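Iron-sulfur cluster assembly protein SufA (PDB 2D2A) takes part in iron-sulfur cluster assembly under oxidative stress and iron limitation, binding [2Fe-2S] and [4Fe-4S] clusters and transferring them to target proteins such as ferredoxin and aconitase. Local coordinates at residues Val62-Gly67 with Ala98-Pro103; Thr44-Ile49 with Glu114-Arg119. One frame throughout, in Å; residues are numbered along the deposited sequence.

Contact 1. Residues Val62-Gly67 with Ala98-Pro103; sequences VGVRLG and AKLFVP
Phe-101, Pro-103 and Leu-66 bury the largest areas where Val-62 to Gly-67 runs alongside Ala-98 to Pro-103 in the same direction. Phe-101 N donates to Val-64 O at 2.9 Å. The Phe-101 ring, with CG anti to the carbonyl carbon (chi1 -74°), leans back toward Val-62, just ahead of strand 63-71, and Val-62 CG2 lies 4.0 Å from Phe-101 CE1; the Phe-101 side chain also touches Val-83 and Leu-92. The carbonyl of Phe-101 accepts a weak bond from Leu-66 N, and the Leu-66 side chain, its CB 4.5 Å from Val-102 CG2, also touches Leu-41 and Tyr-78. Pro-103 lies against the Arg-65 side chain, its CG 3.8 Å above one face of the guanidinium and offset toward the rim, while Arg-65 NH2 forms a salt bridge with Asp-90. On the other face of the sheet, Val-64 CG2 packs on Leu-100 CD1 at 3.8 Å; the Val-64 side chain also touches Ile-51 of helix 45-57 and Leu-122 of the second subunit. Val-64 N donates to Lys-99 O at 3.2 Å. A water joins Val-62 O to Lys-99 N, and Val-62 and Gly-63 together face Val-83 as a classic beta bulge. The bonding of Val-64 to both Lys-99 and Phe-101, the residues flanking Leu-100, is the signature of a parallel pair, here the two central strands of a mixed four-stranded sheet.

Contact 2. Residues Thr44-Ile49 with Glu114-Arg119; sequences TPAAAI and EVDFVR
A helix N terminus docks on a beta strand here: Thr-44 is the N-cap of helix 45-57, and the first turn crosses strand 114-120, the middle strand of the three-stranded sheet, at 74° between the short segments. Thr-44 N donates to Val-115 O at 3.0 Å, continuing the pairing of strand 42-43 with this strand up to the helix start. Methyl CG2 of Thr-44 rests on the carboxylate end of Glu-114, 3.5 Å from CD. A chi1 of 61° sets Thr-44 OG1 between the backbone N and the carbonyl carbon, where the hydroxyl works both ways: OG1 accepts from Ala-47 N at 3.3 Å and donates to Asp-116 OD1 at 2.8 Å, meeting the carboxylate on its anti side, 31° out of plane. Replacing Thr-44 with a valine would probably leave Ala-47 N without its capping acceptor and Asp-116 without its hydroxyl donor, weakening the hold of the helix start on the strand. Farther along, Ala-47 CB sits 3.5 Å from Val-115 O, and its CA packs on CB of Phe-117. The Phe-117 ring extends away from this turn to stack with His-50 and meet Phe-126 edge-to-face. Ala-46 CB lies 3.6 Å from Phe-117 O.

From the N terminus, the chain passes through strand 42-43 into helix 45-57, whose first turn forms one half of contact 2. The next strand, 63-71, supplies the first half of contact 1; strands 75-83 and 90-95 follow before 98-103 returns beside it and closes the inner loop. Only after helix 107-110 does strand 114-120 reach the helix start and close the wider loop of contact 2, so contact 1 is wholly enclosed by it. Contact 1 joins the middle of the four-stranded sheet, contact 2 the helix to the three-stranded sheet. Their centres lie about 13 Å apart, bridged by Leu-66 CD1 against Val-115 CG2 and Ala-98 CB against Ala-48 O.

Contact 1. Residues Val62-Gly67 with Ala98-Pro103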
loop_
_atom_site.group_PDB
_atom_site.type_symbol
_atom_site.label_atom_id
_atom_site.label_comp_id
_atom_site.label_asym_id
_atom_site.label_seq_id
_atom_site.Cartn_x
_atom_site.Cartn_y
_atom_site.Cartn_z
ATOM N N VAL A 62 12.932 -6.284 16.840
ATOM C CA VAL A 62 13.793 -5.151 17.307
ATOM C C VAL A 62 13.548 -3.875 16.577
ATOM O O VAL A 62 13.820 -2.806 17.081
ATOM C CB VAL A 62 15.337 -5.396 17.441
ATOM C CG1 VAL A 62 15.542 -6.588 18.492
ATOM C CG2 VAL A 62 15.905 -5.798 16.108
ATOM N N GLY A 63 13.012 -3.971 15.404
ATOM C CA GLY A 63 12.953 -2.806 14.518
ATOM C C GLY A 63 12.483 -3.199 13.121
ATOM O O GLY A 63 11.942 -4.222 12.941
ATOM N N VAL A 64 12.515 -2.264 12.213
ATOM C CA VAL A 64 12.267 -2.553 10.762
ATOM C C VAL A 64 13.593 -2.344 9.941
ATOM O O VAL A 64 14.676 -1.861 10.396
ATOM C CB VAL A 64 11.248 -1.644 10.307
ATOM C CG1 VAL A 64 10.112 -1.719 11.221
ATOM C CG2 VAL A 64 11.749 -0.246 10.211
ATOM N N ARG A 65 13.609 -2.917 8.801
ATOM C CA ARG A 65 14.819 -2.921 7.933
ATOM C C ARG A 65 14.376 -2.538 6.498
ATOM O O ARG A 65 13.444 -3.161 5.973
ATOM C CB ARG A 65 15.486 -4.299 8.033
ATOM C CG ARG A 65 16.555 -4.621 6.840
ATOM C CD ARG A 65 17.194 -5.875 7.186
ATOM N NE ARG A 65 18.562 -6.120 6.820
ATOM C CZ ARG A 65 18.953 -6.707 5.746
ATOM N NH1 ARG A 65 18.034 -7.008 4.811
ATOM N NH2 ARG A 65 20.291 -6.863 5.598
ATOM N N LEU A 66 14.930 -1.469 5.909
ATOM C CA LEU A 66 14.743 -1.184 4.536
ATOM C C LEU A 66 15.783 -1.864 3.608
ATOM O O LEU A 66 16.928 -1.638 3.638
ATOM C CB LEU A 66 15.004 0.241 4.376
ATOM C CG LEU A 66 13.880 1.153 3.861
ATOM C CD1 LEU A 66 14.431 2.586 3.748
ATOM C CD2 LEU A 66 13.052 0.731 2.602
ATOM N N GLY A 67 15.305 -2.684 2.746
ATOM C CA GLY A 67 16.054 -3.247 1.642
ATOM C C GLY A 67 15.474 -2.610 0.453
ATOM O O GLY A 67 14.507 -1.825 0.496
ATOM N N ALA A 98 12.532 4.098 18.054
ATOM C CA ALA A 98 12.366 3.222 16.887
ATOM C C ALA A 98 13.645 2.976 16.106
ATOM O O ALA A 98 14.254 3.925 15.675
ATOM C CB ALA A 98 11.191 3.698 16.005
ATOM N N LYS A 99 14.096 1.714 15.995
ATOM C CA LYS A 99 15.168 1.257 15.038
ATOM C C LYS A 99 14.915 0.914 13.490
ATOM O O LYS A 99 13.972 0.465 13.032
ATOM C CB LYS A 99 15.949 0.181 15.629
ATOM C CG LYS A 99 16.182 0.399 17.145
ATOM C CD LYS A 99 17.074 -0.657 17.796
ATOM C CE LYS A 99 17.094 -0.851 19.419
ATOM N NZ LYS A 99 18.198 -1.847 19.710
ATOM N N LEU A 100 15.789 1.424 12.656
ATOM C CA LEU A 100 15.647 1.362 11.226
ATOM C C LEU A 100 17.037 0.879 10.775
ATOM O O LEU A 100 18.065 1.515 10.961
ATOM C CB LEU A 100 15.307 2.705 10.708
ATOM C CG LEU A 100 15.534 2.698 9.248
ATOM C CD1 LEU A 100 14.577 1.783 8.674
ATOM C CD2 LEU A 100 15.362 4.104 8.595
ATOM N N PHE A 101 17.091 -0.327 10.371
ATOM C CA PHE A 101 18.351 -0.939 9.998
ATOM C C PHE A 101 18.331 -0.923 8.540
ATOM O O PHE A 101 17.300 -1.163 7.906
ATOM C CB PHE A 101 18.407 -2.417 10.445
ATOM C CG PHE A 101 18.601 -2.589 11.955
ATOM C CD1 PHE A 101 17.498 -2.711 12.758
ATOM C CD2 PHE A 101 19.892 -2.646 12.517
ATOM C CE1 PHE A 101 17.594 -2.800 14.122
ATOM C CE2 PHE A 101 20.078 -2.635 13.841
ATOM C CZ PHE A 101 18.901 -2.775 14.705
ATOM N N VAL A 102 19.447 -0.511 7.989
ATOM C CA VAL A 102 19.557 -0.463 6.521
ATOM C C VAL A 102 20.798 -1.169 6.022
ATOM O O VAL A 102 21.847 -0.849 6.423
ATOM C CB VAL A 102 19.715 0.935 6.007
ATOM C CG1 VAL A 102 19.712 0.876 4.435
ATOM C CG2 VAL A 102 18.662 1.775 6.488
ATOM N N PRO A 103 20.705 -2.144 5.138
ATOM C CA PRO A 103 21.946 -2.761 4.620
ATOM C C PRO A 103 22.925 -1.831 3.878
ATOM O O PRO A 103 22.442 -1.217 2.907
ATOM C CB PRO A 103 21.437 -3.867 3.704
ATOM C CG PRO A 103 19.943 -3.658 3.447
ATOM C CD PRO A 103 19.462 -2.721 4.541
HETATM O O HOH W 1 12.209 -0.309 17.135
#

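Contact 2. Residues Thr44-Ile49 with Glu114-Arg119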
loop_
_atom_site.group_PDB
_atom_site.type_symbol
_atom_site.label_atom_id
_atom_site.label_comp_id
_atom_site.label_asym_id
_atom_site.label_seq_id
_atom_site.Cartn_x
_atom_site.Cartn_y
_atom_site.Cartn_z
ATOM N N THR A 44 9.932 9.691 10.111
ATOM C CA THR A 44 9.097 10.740 10.643
ATOM C C THR A 44 8.566 10.265 12.007
ATOM O O THR A 44 8.434 9.095 12.282
ATOM C CB THR A 44 7.923 10.985 9.746
ATOM O OG1 THR A 44 7.114 9.804 9.624
ATOM C CG2 THR A 44 8.425 11.363 8.389
ATOM N N PRO A 45 8.212 11.186 12.862
ATOM C CA PRO A 45 7.551 10.775 14.165
ATOM C C PRO A 45 6.397 9.732 13.994
ATOM O O PRO A 45 6.199 8.830 14.755
ATOM C CB PRO A 45 6.868 12.109 14.681
ATOM C CG PRO A 45 7.739 13.222 13.921
ATOM C CD PRO A 45 8.174 12.636 12.583
ATOM N N ALA A 46 5.619 9.897 12.916
ATOM C CA ALA A 46 4.506 9.018 12.686
ATOM C C ALA A 46 5.065 7.525 12.444
ATOM O O ALA A 46 4.491 6.565 12.975
ATOM C CB ALA A 46 3.639 9.472 11.571
ATOM N N ALA A 47 6.138 7.405 11.664
ATOM C CA ALA A 47 6.744 6.195 11.325
ATOM C C ALA A 47 7.361 5.589 12.526
ATOM O O ALA A 47 7.203 4.409 12.794
ATOM C CB ALA A 47 7.776 6.395 10.321
ATOM N N ALA A 48 7.994 6.403 13.338
ATOM C CA ALA A 48 8.591 6.030 14.657
ATOM C C ALA A 48 7.555 5.460 15.679
ATOM O O ALA A 48 7.836 4.345 16.262
ATOM C CB ALA A 48 9.364 7.173 15.205
ATOM N N ILE A 49 6.386 6.180 15.802
ATOM C CA ILE A 49 5.304 5.746 16.706
ATOM C C ILE A 49 4.871 4.354 16.162
ATOM O O ILE A 49 4.695 3.343 16.854
ATOM C CB ILE A 49 4.069 6.646 16.612
ATOM C CG1 ILE A 49 4.157 8.250 17.002
ATOM C CG2 ILE A 49 2.941 5.941 17.252
ATOM C CD1 ILE A 49 4.613 8.513 18.422
ATOM N N GLU A 114 13.692 9.331 3.724
ATOM C CA GLU A 114 12.918 9.390 4.981
ATOM C C GLU A 114 11.773 8.435 4.831
ATOM O O GLU A 114 11.172 8.331 3.788
ATOM C CB GLU A 114 12.284 10.730 5.074
ATOM C CG GLU A 114 11.587 11.107 6.340
ATOM C CD GLU A 114 10.861 12.530 6.182
ATOM O OE1 GLU A 114 9.807 12.717 5.351
ATOM O OE2 GLU A 114 11.408 13.399 6.881
ATOM N N VAL A 115 11.564 7.633 5.853
ATOM C CA VAL A 115 10.484 6.657 5.898
ATOM C C VAL A 115 9.407 7.286 6.698
ATOM O O VAL A 115 9.709 7.794 7.784
ATOM C CB VAL A 115 10.861 5.463 6.572
ATOM C CG1 VAL A 115 9.598 4.594 6.562
ATOM C CG2 VAL A 115 12.080 4.703 5.788
ATOM N N ASP A 116 8.192 7.290 6.152
ATOM C CA ASP A 116 7.065 7.902 6.810
ATOM C C ASP A 116 5.955 6.743 6.852
ATOM O O ASP A 116 6.099 5.651 6.224
ATOM C CB ASP A 116 6.556 9.130 6.022
ATOM C CG ASP A 116 5.349 9.864 6.606
ATOM O OD1 ASP A 116 4.905 9.992 7.911
ATOM O OD2 ASP A 116 4.742 10.487 5.734
ATOM N N PHE A 117 4.818 7.023 7.584
ATOM C CA PHE A 117 3.727 6.089 7.694
ATOM C C PHE A 117 2.486 6.933 7.777
ATOM O O PHE A 117 2.421 7.875 8.539
ATOM C CB PHE A 117 3.912 5.247 8.993
ATOM C CG PHE A 117 2.802 4.299 9.210
ATOM C CD1 PHE A 117 2.811 3.078 8.595
ATOM C CD2 PHE A 117 1.696 4.657 10.034
ATOM C CE1 PHE A 117 1.629 2.225 8.724
ATOM C CE2 PHE A 117 0.621 3.855 10.229
ATOM C CZ PHE A 117 0.560 2.673 9.512
ATOM N N VAL A 118 1.489 6.625 6.932
ATOM C CA VAL A 118 0.259 7.412 6.887
ATOM C C VAL A 118 -0.780 6.470 7.226
ATOM O O VAL A 118 -0.775 5.414 6.777
ATOM C CB VAL A 118 -0.029 8.433 5.638
ATOM C CG1 VAL A 118 0.875 8.260 4.618
ATOM C CG2 VAL A 118 -1.539 8.280 5.151
ATOM N N ARG A 119 -1.574 6.811 8.210
ATOM C CA ARG A 119 -2.770 6.066 8.594
ATOM C C ARG A 119 -3.965 6.953 8.575
ATOM O O ARG A 119 -3.992 7.998 9.184
ATOM C CB ARG A 119 -2.633 5.414 9.944
ATOM C CG ARG A 119 -3.873 4.997 10.482
ATOM C CD ARG A 119 -3.747 4.707 11.849
ATOM N NE ARG A 119 -4.493 3.513 12.149
ATOM C CZ ARG A 119 -4.059 2.552 12.917
ATOM N NH1 ARG A 119 -4.937 1.539 13.071
ATOM N NH2 ARG A 119 -2.793 2.574 13.491
#